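Local structure of putative HAD-hydrolase YfnB (Bacillus subtilis, 3ED5) at residues A[62-65]-A[66-70]; A[148-151]-A[152-155]. The protein is a putative hydrolase of the haloacid dehalogenase superfamily, probably acting as a 5'-nucleotidase like other members of the YjjG family. All coordinates share one frame; numbering follows the deposited sequence. Where two conformers were deposited one is given.

Contact 1 (A[62-65]-A[66-70]); sequences GKMT and RDEVV
Thr65 and Glu68 meet where the loop 62-65 turns into the first turn of helix 66-80: Thr65 is the N-cap, and its carbonyl O takes the 3.1 Å bond from Val69 N. Its side chain completes the cap. With OG1 set between the backbone N and the carbonyl carbon (chi1 65°), the hydroxyl reaches forward and accepts from Glu68 N at 3.2 Å, with an N-H...O angle of 154°. A short hydroxyl side chain suits this place, because it supplies an acceptor to an amide that has no earlier turn of helix to bond to.

Met64, present as selenomethionine, lies against Val69 and the Glu68 side chain. Its chain runs out with CG anti to the backbone N and, in the Glu68 conformer given, crosses the glutamate at about a right angle; beyond CG, SE packs 3.6 Å from Val69 CG2. The long, flexible side chain can thus reach from the loop to a buried valine of the helix. Gly62, whose positive phi (84°) would jam a CB against the preceding carbonyl O, ends helix 42-60 in a Schellman motif. The segment is therefore a short connection between two helices of the cap domain, 42-60 and 66-80, in which Met64 rests on Leu55 and Val69 on Trp56 and Phe59 of helix 42-60, while Val70 touches helix 87-98.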
loop_
_atom_site.group_PDB
_atom_site.type_symbol
_atom_site.label_atom_id
_atom_site.label_comp_id
_atom_site.label_asym_id
_atom_site.label_seq_id
_atom_site.Cartn_x
_atom_site.Cartn_y
_atom_site.Cartn_z
ATOM N N GLY A 62 3.136 -15.874 -1.554
ATOM C CA GLY A 62 3.091 -16.928 -0.541
ATOM C C GLY A 62 4.381 -17.718 -0.369
ATOM O O GLY A 62 4.391 -18.821 0.188
ATOM N N LYS A 63 5.479 -17.119 -0.828
ATOM C CA LYS A 63 6.773 -17.799 -0.869
ATOM C C LYS A 63 7.714 -17.328 0.226
ATOM O O LYS A 63 8.867 -17.818 0.336
ATOM C CB LYS A 63 7.406 -17.581 -2.260
ATOM C CG LYS A 63 6.629 -18.317 -3.361
ATOM C CD LYS A 63 7.220 -18.022 -4.739
ATOM C CE LYS A 63 6.554 -18.862 -5.808
ATOM N NZ LYS A 63 7.445 -18.939 -7.020
HETATM N N MSE A 64 7.235 -16.399 1.055
HETATM C CA MSE A 64 8.042 -15.816 2.116
HETATM C C MSE A 64 7.088 -15.138 3.074
HETATM O O MSE A 64 5.996 -14.692 2.659
HETATM C CB MSE A 64 9.072 -14.825 1.519
HETATM C CG MSE A 64 9.906 -14.108 2.516
HETATM SE SE MSE A 64 11.346 -13.035 1.611
HETATM C CE MSE A 64 12.185 -14.393 0.594
ATOM N N THR A 65 7.437 -15.132 4.357
ATOM C CA THR A 65 6.659 -14.363 5.337
ATOM C C THR A 65 7.054 -12.894 5.280
ATOM O O THR A 65 8.182 -12.559 4.881
ATOM C CB THR A 65 6.853 -14.860 6.782
ATOM O OG1 THR A 65 8.212 -14.655 7.179
ATOM C CG2 THR A 65 6.476 -16.330 6.924
ATOM N N ARG A 66 6.153 -12.007 5.703
ATOM C CA ARG A 66 6.523 -10.581 5.735
ATOM C C ARG A 66 7.695 -10.316 6.689
ATOM O O ARG A 66 8.541 -9.440 6.416
ATOM C CB ARG A 66 5.329 -9.704 6.115
ATOM C CG ARG A 66 5.535 -8.237 5.672
ATOM C CD ARG A 66 4.385 -7.358 6.168
ATOM N NE ARG A 66 4.299 -7.431 7.622
ATOM C CZ ARG A 66 3.195 -7.169 8.315
ATOM N NH1 ARG A 66 2.084 -6.827 7.665
ATOM N NH2 ARG A 66 3.200 -7.271 9.642
ATOM N N ASP A 67 7.726 -11.031 7.817
ATOM C CA ASP A 67 8.833 -10.836 8.774
ATOM C C ASP A 67 10.163 -11.103 8.065
ATOM O O ASP A 67 11.155 -10.360 8.280
ATOM C CB ASP A 67 8.710 -11.778 9.983
ATOM C CG ASP A 67 7.724 -11.279 11.047
ATOM O OD1 ASP A 67 7.081 -10.226 10.882
ATOM O OD2 ASP A 67 7.626 -11.964 12.088
ATOM N N GLU A 68 10.214 -12.160 7.252
ATOM C CA GLU A 68 11.460 -12.511 6.548
ATOM C C GLU A 68 11.815 -11.419 5.547
ATOM O O GLU A 68 12.977 -11.044 5.426
ATOM C CB GLU A 68 11.383 -13.863 5.824
ATOM C CG GLU A 68 12.628 -14.103 4.928
ATOM C CD GLU A 68 12.749 -15.509 4.397
ATOM O OE1 GLU A 68 11.821 -16.308 4.624
ATOM O OE2 GLU A 68 13.789 -15.821 3.754
ATOM N N VAL A 69 10.807 -10.897 4.843
ATOM C CA VAL A 69 11.007 -9.784 3.882
ATOM C C VAL A 69 11.694 -8.618 4.595
ATOM O O VAL A 69 12.779 -8.152 4.164
ATOM C CB VAL A 69 9.647 -9.280 3.271
ATOM C CG1 VAL A 69 9.844 -7.939 2.485
ATOM C CG2 VAL A 69 9.036 -10.354 2.366
ATOM N N VAL A 70 11.097 -8.145 5.687
ATOM C CA VAL A 70 11.554 -6.872 6.246
ATOM C C VAL A 70 12.854 -7.048 7.022
ATOM O O VAL A 70 13.654 -6.111 7.050
ATOM C CB VAL A 70 10.518 -6.116 7.093
ATOM C CG1 VAL A 70 9.273 -5.764 6.208
ATOM C CG2 VAL A 70 10.152 -6.896 8.371
#

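Contact 2 (A[148-151]-A[152-155]); sequences IFVS and EDTG
Val150 and Asp153 come together at the end of strand 147-150, where the chain coils into a short 3-10 turn and Asp153 N bonds back to Val150 O at 3.1 Å. The next carbonyl is gripped twice. Ser151 O receives Thr154 N and also Thr154 OG1, the latter at 2.8 Å on an in-plane lone pair. A chi1 of 77° swings that hydroxyl back over the turn, while Thr154 CG2 settles 3.5 Å from Val150 O. Replacing Thr154 with a valine would probably leave Ser151 O with the backbone N-H as its one remaining grip from this residue, and Phe156 N without the hydroxyl it bonds to.

Val150 CG2 lies 3.6 Å from Asp153 CG and 3.8 Å from Glu152 CG, so one methyl of the branched valine meets both side chains. Asp153 OD2 accepts a hydrogen bond from a water 2.9 Å away, which also donates to Ile148 O and accepts from Val150 N, tying the turn to the strand edge. A second water joins Ser151 OG to Glu152 N. The turn follows strand 147-150, an edge strand of the parallel sheet, which pairs with strand 120-125; Val150 meets Ser129 of helix 129-138, and Thr154 packs on Tyr163 and Tyr166 of helix 161-169.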
loop_
_atom_site.group_PDB
_atom_site.type_symbol
_atom_site.label_atom_id
_atom_site.label_comp_id
_atom_site.label_asym_id
_atom_site.label_seq_id
_atom_site.Cartn_x
_atom_site.Cartn_y
_atom_site.Cartn_z
ATOM N N ILE A 148 -10.161 -1.084 9.158
ATOM C CA ILE A 148 -8.817 -1.224 8.571
ATOM C C ILE A 148 -8.478 -2.710 8.619
ATOM O O ILE A 148 -8.435 -3.303 9.711
ATOM C CB ILE A 148 -7.810 -0.375 9.365
ATOM C CG1 ILE A 148 -8.217 1.097 9.240
ATOM C CG2 ILE A 148 -6.346 -0.591 8.861
ATOM C CD1 ILE A 148 -7.416 2.022 10.089
ATOM N N PHE A 149 -8.302 -3.319 7.447
ATOM C CA PHE A 149 -8.042 -4.741 7.353
ATOM C C PHE A 149 -6.579 -4.971 6.998
ATOM O O PHE A 149 -6.155 -4.683 5.880
ATOM C CB PHE A 149 -8.933 -5.389 6.318
ATOM C CG PHE A 149 -10.398 -5.191 6.599
ATOM C CD1 PHE A 149 -11.021 -5.861 7.675
ATOM C CD2 PHE A 149 -11.146 -4.338 5.814
ATOM C CE1 PHE A 149 -12.400 -5.692 7.955
ATOM C CE2 PHE A 149 -12.543 -4.165 6.077
ATOM C CZ PHE A 149 -13.151 -4.846 7.157
ATOM N N VAL A 150 -5.854 -5.523 7.967
ATOM C CA VAL A 150 -4.412 -5.754 7.811
ATOM C C VAL A 150 -4.143 -7.237 7.526
ATOM O O VAL A 150 -4.731 -8.115 8.180
ATOM C CB VAL A 150 -3.657 -5.228 9.073
ATOM C CG1 VAL A 150 -3.916 -3.715 9.242
ATOM C CG2 VAL A 150 -4.046 -5.954 10.347
ATOM N N SER A 151 -3.281 -7.514 6.552
ATOM C CA SER A 151 -2.961 -8.899 6.148
ATOM C C SER A 151 -2.592 -9.787 7.345
ATOM O O SER A 151 -2.956 -10.951 7.406
ATOM C CB SER A 151 -1.816 -8.925 5.098
ATOM O OG SER A 151 -0.673 -8.242 5.589
ATOM N N GLU A 152 -1.873 -9.217 8.314
ATOM C CA GLU A 152 -1.289 -10.013 9.404
ATOM C C GLU A 152 -2.329 -10.645 10.321
ATOM O O GLU A 152 -2.038 -11.593 11.052
ATOM C CB GLU A 152 -0.283 -9.160 10.202
ATOM C CG GLU A 152 -0.902 -7.950 10.921
ATOM C CD GLU A 152 0.159 -7.013 11.457
ATOM O OE1 GLU A 152 0.866 -6.373 10.667
ATOM O OE2 GLU A 152 0.298 -6.926 12.683
ATOM N N ASP A 153 -3.559 -10.148 10.251
ATOM C CA ASP A 153 -4.669 -10.740 11.010
ATOM C C ASP A 153 -5.326 -11.917 10.312
ATOM O O ASP A 153 -6.170 -12.615 10.915
ATOM C CB ASP A 153 -5.765 -9.690 11.181
ATOM C CG ASP A 153 -5.439 -8.665 12.226
ATOM O OD1 ASP A 153 -4.343 -8.711 12.854
ATOM O OD2 ASP A 153 -6.305 -7.778 12.411
ATOM N N THR A 154 -4.989 -12.128 9.046
ATOM C CA THR A 154 -5.776 -13.007 8.171
ATOM C C THR A 154 -5.137 -14.353 7.904
ATOM O O THR A 154 -5.822 -15.276 7.487
ATOM C CB THR A 154 -6.071 -12.332 6.775
ATOM O OG1 THR A 154 -4.896 -12.392 5.939
ATOM C CG2 THR A 154 -6.539 -10.872 6.930
ATOM N N GLY A 155 -3.818 -14.448 8.091
ATOM C CA GLY A 155 -3.070 -15.628 7.706
ATOM C C GLY A 155 -2.630 -15.618 6.267
ATOM O O GLY A 155 -1.849 -16.489 5.865
HETATM O O HOH W 1 -7.536 -6.377 10.188
HETATM O O HOH W 2 -0.629 -6.459 7.491
#

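Contact 1 precedes contact 2 along the chain, and their centres lie 14 Å apart. The first belongs to the helical cap, at the corner between helices 42-60 and 66-80; the second includes the end of strand 147-150, at one edge of the parallel sheet of the Rossmann-like core, which carries the predicted nucleophile Asp13 just after strand 9-12. They meet directly: Arg66 NH2 forms a salt bridge with Glu152 OE1 at 2.7 Å, and the arginine also bonds to Asn126 O through NH1, while Glu152 OE1 accepts from Ser129 N. The salt bridge links cap to core, and the Arg66 side chain lies about 11 Å from that of Asp13, near, but not at, the probable active site.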